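Local coordinates for protein UDP-glucose 6-dehydrogenase (Pyrobaculum islandicum, PDB 3VTF) that probably oxidises UDP-glucose to UDP-glucuronate at the expense of two NAD+, and binds UDP-glucose, at residues R368-D373 and D399-V404; L361-G366 and D386-V391. All blocks are in the same frame, centred on the assembly; numbering follows the deposited sequence.

Contact 1 of 2, residues R368-D373 and D399-V404; sequences RVYVHD and DQVEGV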
# COMPACT_ATOMS: atom_id res chain seq x y z
N ARG A 368 28.34 22.28 -14.36
CA ARG A 368 28.86 23.05 -13.26
C ARG A 368 27.73 23.13 -12.27
O ARG A 368 26.71 23.81 -12.53
CB ARG A 368 29.24 24.49 -13.69
CG ARG A 368 30.01 24.62 -15.00
CD ARG A 368 30.37 26.09 -15.20
NE ARG A 368 31.51 26.31 -16.09
CZ ARG A 368 32.27 27.42 -16.10
NH1 ARG A 368 32.04 28.43 -15.27
NH2 ARG A 368 33.29 27.51 -16.94
N VAL A 369 27.91 22.46 -11.14
CA VAL A 369 26.84 22.25 -10.13
C VAL A 369 26.92 23.16 -8.92
O VAL A 369 27.96 23.26 -8.23
CB VAL A 369 26.88 20.78 -9.64
CG1 VAL A 369 25.83 20.50 -8.57
CG2 VAL A 369 26.69 19.88 -10.81
N TYR A 370 25.80 23.80 -8.65
CA TYR A 370 25.61 24.62 -7.47
C TYR A 370 24.63 23.88 -6.61
O TYR A 370 23.65 23.29 -7.13
CB TYR A 370 25.01 25.96 -7.87
CG TYR A 370 25.91 26.70 -8.81
CD1 TYR A 370 26.68 27.81 -8.37
CD2 TYR A 370 26.01 26.30 -10.15
CE1 TYR A 370 27.54 28.49 -9.26
CE2 TYR A 370 26.86 26.95 -11.04
CZ TYR A 370 27.61 28.04 -10.60
OH TYR A 370 28.39 28.66 -11.56
N VAL A 371 24.82 23.94 -5.31
CA VAL A 371 23.89 23.31 -4.38
C VAL A 371 23.52 24.23 -3.22
O VAL A 371 24.28 25.11 -2.87
CB VAL A 371 24.45 21.99 -3.81
CG1 VAL A 371 24.86 21.06 -4.93
CG2 VAL A 371 25.60 22.25 -2.87
N HIS A 372 22.35 24.02 -2.65
CA HIS A 372 21.97 24.66 -1.41
C HIS A 372 21.18 23.72 -0.53
O HIS A 372 20.47 22.86 -1.03
CB HIS A 372 21.12 25.90 -1.66
CG HIS A 372 20.51 26.48 -0.42
ND1 HIS A 372 19.30 26.14 0.00
CD2 HIS A 372 21.00 27.38 0.51
CE1 HIS A 372 19.01 26.79 1.13
NE2 HIS A 372 20.06 27.54 1.44
N ASP A 373 21.30 23.88 0.78
CA ASP A 373 20.37 23.29 1.72
C ASP A 373 20.31 24.17 2.94
O ASP A 373 21.31 24.71 3.34
CB ASP A 373 20.81 21.88 2.12
CG ASP A 373 19.76 21.13 2.90
OD1 ASP A 373 18.97 20.40 2.30
OD2 ASP A 373 19.70 21.30 4.12
N ASP A 399 19.32 32.46 -9.20
CA ASP A 399 19.70 33.63 -10.05
C ASP A 399 20.94 33.33 -10.82
O ASP A 399 21.15 33.90 -11.90
CB ASP A 399 19.90 34.95 -9.22
CG ASP A 399 18.65 35.42 -8.52
OD1 ASP A 399 17.51 34.98 -8.81
OD2 ASP A 399 18.78 36.23 -7.59
N GLN A 400 21.77 32.42 -10.29
CA GLN A 400 23.02 32.01 -10.95
C GLN A 400 22.94 30.84 -11.92
O GLN A 400 23.90 30.60 -12.65
CB GLN A 400 24.03 31.59 -9.90
CG GLN A 400 25.16 32.56 -9.69
CD GLN A 400 26.26 31.91 -8.85
OE1 GLN A 400 26.08 31.72 -7.64
NE2 GLN A 400 27.39 31.55 -9.49
N VAL A 401 21.89 30.01 -11.85
CA VAL A 401 21.90 28.80 -12.71
C VAL A 401 20.93 28.93 -13.88
O VAL A 401 19.96 29.68 -13.80
CB VAL A 401 21.58 27.51 -11.88
CG1 VAL A 401 22.62 27.29 -10.81
CG2 VAL A 401 20.21 27.60 -11.22
N GLU A 402 21.15 28.18 -14.94
CA GLU A 402 20.16 28.10 -16.03
C GLU A 402 18.99 27.14 -15.69
O GLU A 402 17.80 27.45 -15.92
CB GLU A 402 20.86 27.63 -17.30
CG GLU A 402 22.25 28.26 -17.42
CD GLU A 402 23.02 27.73 -18.61
OE1 GLU A 402 22.37 27.45 -19.65
OE2 GLU A 402 24.25 27.55 -18.48
N GLY A 403 19.34 26.01 -15.07
CA GLY A 403 18.36 24.95 -14.73
C GLY A 403 18.52 24.51 -13.29
O GLY A 403 19.57 24.67 -12.65
N VAL A 404 17.46 24.02 -12.70
CA VAL A 404 17.53 23.63 -11.31
C VAL A 404 16.68 22.34 -11.08
O VAL A 404 15.66 22.09 -11.72
CB VAL A 404 17.13 24.81 -10.36
CG1 VAL A 404 15.64 25.05 -10.43
CG2 VAL A 404 17.42 24.48 -8.91

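Contact 2 of 2, residues L361-G366 and D386-V391; sequences LLLERG and DSVTYV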
# COMPACT_ATOMS: atom_id res chain seq x y z
N LEU A 361 25.11 12.74 -10.46
CA LEU A 361 24.75 12.53 -11.87
C LEU A 361 25.01 13.77 -12.74
O LEU A 361 25.38 13.68 -13.92
CB LEU A 361 23.25 12.10 -12.07
CG LEU A 361 22.93 10.72 -11.39
CD1 LEU A 361 21.39 10.52 -11.15
CD2 LEU A 361 23.49 9.60 -12.22
N LEU A 362 24.70 14.94 -12.20
CA LEU A 362 24.95 16.16 -12.97
C LEU A 362 26.47 16.30 -13.24
O LEU A 362 26.87 16.66 -14.35
CB LEU A 362 24.40 17.36 -12.20
CG LEU A 362 22.83 17.44 -12.13
CD1 LEU A 362 22.56 18.63 -11.24
CD2 LEU A 362 22.20 17.59 -13.52
N LEU A 363 27.28 16.09 -12.21
CA LEU A 363 28.74 16.16 -12.31
C LEU A 363 29.29 15.24 -13.35
O LEU A 363 29.99 15.68 -14.24
CB LEU A 363 29.42 15.88 -10.99
CG LEU A 363 29.31 16.98 -9.96
CD1 LEU A 363 29.83 16.45 -8.63
CD2 LEU A 363 29.98 18.29 -10.39
N GLU A 364 28.91 13.99 -13.28
CA GLU A 364 29.24 12.99 -14.27
C GLU A 364 28.81 13.40 -15.70
O GLU A 364 29.32 12.90 -16.71
CB GLU A 364 28.61 11.68 -13.76
CG GLU A 364 28.75 10.41 -14.55
CD GLU A 364 28.08 9.22 -13.83
OE1 GLU A 364 26.82 9.16 -13.78
OE2 GLU A 364 28.79 8.33 -13.30
N ARG A 365 27.88 14.34 -15.83
CA ARG A 365 27.55 14.82 -17.18
C ARG A 365 28.21 16.18 -17.54
O ARG A 365 27.78 16.83 -18.50
CB ARG A 365 26.03 14.82 -17.45
CG ARG A 365 25.48 13.43 -17.79
CD ARG A 365 24.03 13.33 -17.34
NE ARG A 365 23.70 12.01 -16.81
CZ ARG A 365 22.71 11.22 -17.25
NH1 ARG A 365 21.87 11.60 -18.26
NH2 ARG A 365 22.54 10.04 -16.65
N GLY A 366 29.21 16.60 -16.78
CA GLY A 366 29.97 17.82 -17.17
C GLY A 366 29.28 19.14 -16.82
O GLY A 366 29.71 20.21 -17.25
N ASP A 386 34.94 19.78 -2.78
CA ASP A 386 34.95 20.93 -3.65
C ASP A 386 34.39 20.62 -5.06
O ASP A 386 34.55 21.43 -5.99
CB ASP A 386 36.40 21.44 -3.78
CG ASP A 386 37.37 20.35 -4.29
OD1 ASP A 386 37.35 19.98 -5.50
OD2 ASP A 386 38.13 19.82 -3.46
N SER A 387 33.79 19.46 -5.28
CA SER A 387 33.29 19.19 -6.64
C SER A 387 32.03 20.07 -7.00
O SER A 387 31.70 20.25 -8.19
CB SER A 387 33.03 17.71 -6.85
OG SER A 387 31.89 17.29 -6.11
N VAL A 388 31.39 20.67 -6.01
CA VAL A 388 30.28 21.62 -6.30
C VAL A 388 30.55 22.96 -5.62
O VAL A 388 31.31 23.02 -4.65
CB VAL A 388 28.93 21.01 -5.85
CG1 VAL A 388 28.78 19.60 -6.46
CG2 VAL A 388 28.88 20.89 -4.35
N THR A 389 29.86 24.01 -6.08
CA THR A 389 29.79 25.26 -5.34
C THR A 389 28.64 25.22 -4.36
O THR A 389 27.49 24.91 -4.74
CB THR A 389 29.63 26.48 -6.31
OG1 THR A 389 30.60 26.36 -7.37
CG2 THR A 389 29.74 27.86 -5.59
N TYR A 390 28.95 25.57 -3.11
CA TYR A 390 27.95 25.70 -2.08
C TYR A 390 27.42 27.15 -2.01
O TYR A 390 28.19 28.06 -1.74
CB TYR A 390 28.52 25.28 -0.74
CG TYR A 390 29.05 23.89 -0.82
CD1 TYR A 390 30.31 23.66 -1.30
CD2 TYR A 390 28.24 22.79 -0.47
CE1 TYR A 390 30.80 22.36 -1.42
CE2 TYR A 390 28.70 21.48 -0.60
CZ TYR A 390 30.00 21.26 -1.05
OH TYR A 390 30.49 19.98 -1.21
N VAL A 391 26.11 27.35 -2.18
CA VAL A 391 25.51 28.68 -2.17
C VAL A 391 24.71 28.93 -0.90
O VAL A 391 23.79 28.19 -0.55
CB VAL A 391 24.64 28.89 -3.45
CG1 VAL A 391 24.02 30.27 -3.49
CG2 VAL A 391 25.50 28.69 -4.67

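Contact 1 of 2, residues R368-D373 and D399-V404
The ring of Tyr370 overlaps two consecutive side chains, Gln400 and Val401, and meets both obliquely. CG1 of Val401 lies near the inner part of the ring, 3.6 Å from Tyr370 CD2, and CG and CB of the tyrosine are only slightly farther off. Gln400 serves the outer part. Its NE2 comes within 3.1 Å of Tyr370 CE1, a close approach but not a hydrogen bond. The amide stands steeply to the ring, with the two planes 77° apart. The glutamine is extended beyond CG and crosses the tyrosine at about a right angle. Val401 instead runs past the ring in the opposite direction. The first torsion of Tyr370 (chi1 -60°) sets CG beside the backbone N, and the ring reaches out from strand 368-372 to these residues. They lie at the passage from helix 394-400 to strand 403-406. This is the far end of a beta-alpha-beta crossover: the chain leaves edge strand 389-390, passes over the sheet through the helix, and joins strand 403-406. Leu397 of that helix also touches Tyr370, and the His335 ring meets the tyrosine ring at a shallow angle. Loss of the ring, as with an alanine at Tyr370, is likely to open a gap beside Val401 CG1 and free the Gln400 amide to turn. Backbone O of Val401 takes a hydrogen bond from Lys421 NZ. Across the contact, the chemistry is dispersion between ring and methyl plus a polar amide nitrogen near ring carbon, which implies that shape rather than directed bonding fits this turn to the sheet.

Contact 2 of 2, residues L361-G366 and D386-V391
Val388 touches Leu363 with one methyl and lays the other on the Tyr390 ring: its CG2 sits 3.5 Å above one face of that ring, offset toward the rim. At the outer end of the ring, Tyr390 OH is hydrogen-bonded to Gly385 O. Arg381 makes a cation-pi contact with the same ring. The methyl that meets the leucine is Val388 CG1, 4.0 Å from Leu363 CD1. Leu363 reaches across with both branches. CD1 also rests against Ser387, 3.4 Å from its OG, while CD2 lies 3.4 Å from Ser387 O. The contact joins the last turn of helix 354-364 to the chain entering edge strand 389-390 of the parallel sheet. The helix closes here with a Schellman motif: Gly366 N bonds to Leu363 O at 2.8 Å, and the next backbone N reaches Leu362 O. Gly366 is the C-prime residue, with positive phi (80°). The leucine has CG beside its backbone N (chi1 -73°), and the forked end spreads over the Ser387 backbone and side chain. Ser387 OG spends its polarity elsewhere, in a hydrogen bond with Leu384 O at the end of helix 377-384, so the leucine methyl meets an oxygen that already has a partner. Leu362 and Leu363 both touch Val369 on strand 368-372, and Leu362 goes on to Val336 and Val338 of strand 335-339.

How the contacts relate
Contact 1 and contact 2 have centres about 9 Å apart and meet along two neighbouring strands of one parallel sheet, 368-372 and 389-390. Two probable backbone hydrogen bonds join them: Val371 N to Thr389 O at 2.9 Å, and Val369 O to Thr389 N at 3.0 Å. Adjacent residues of strand 368-372 serve different helices: Tyr370 faces helix 394-400, and Val369 faces helix 354-364. The segments alternate along the chain, and all four fall in the range of the UDP binding domain family. Both contacts lie away from the residues that bind UDP-glucose and from the predicted NAD+ site.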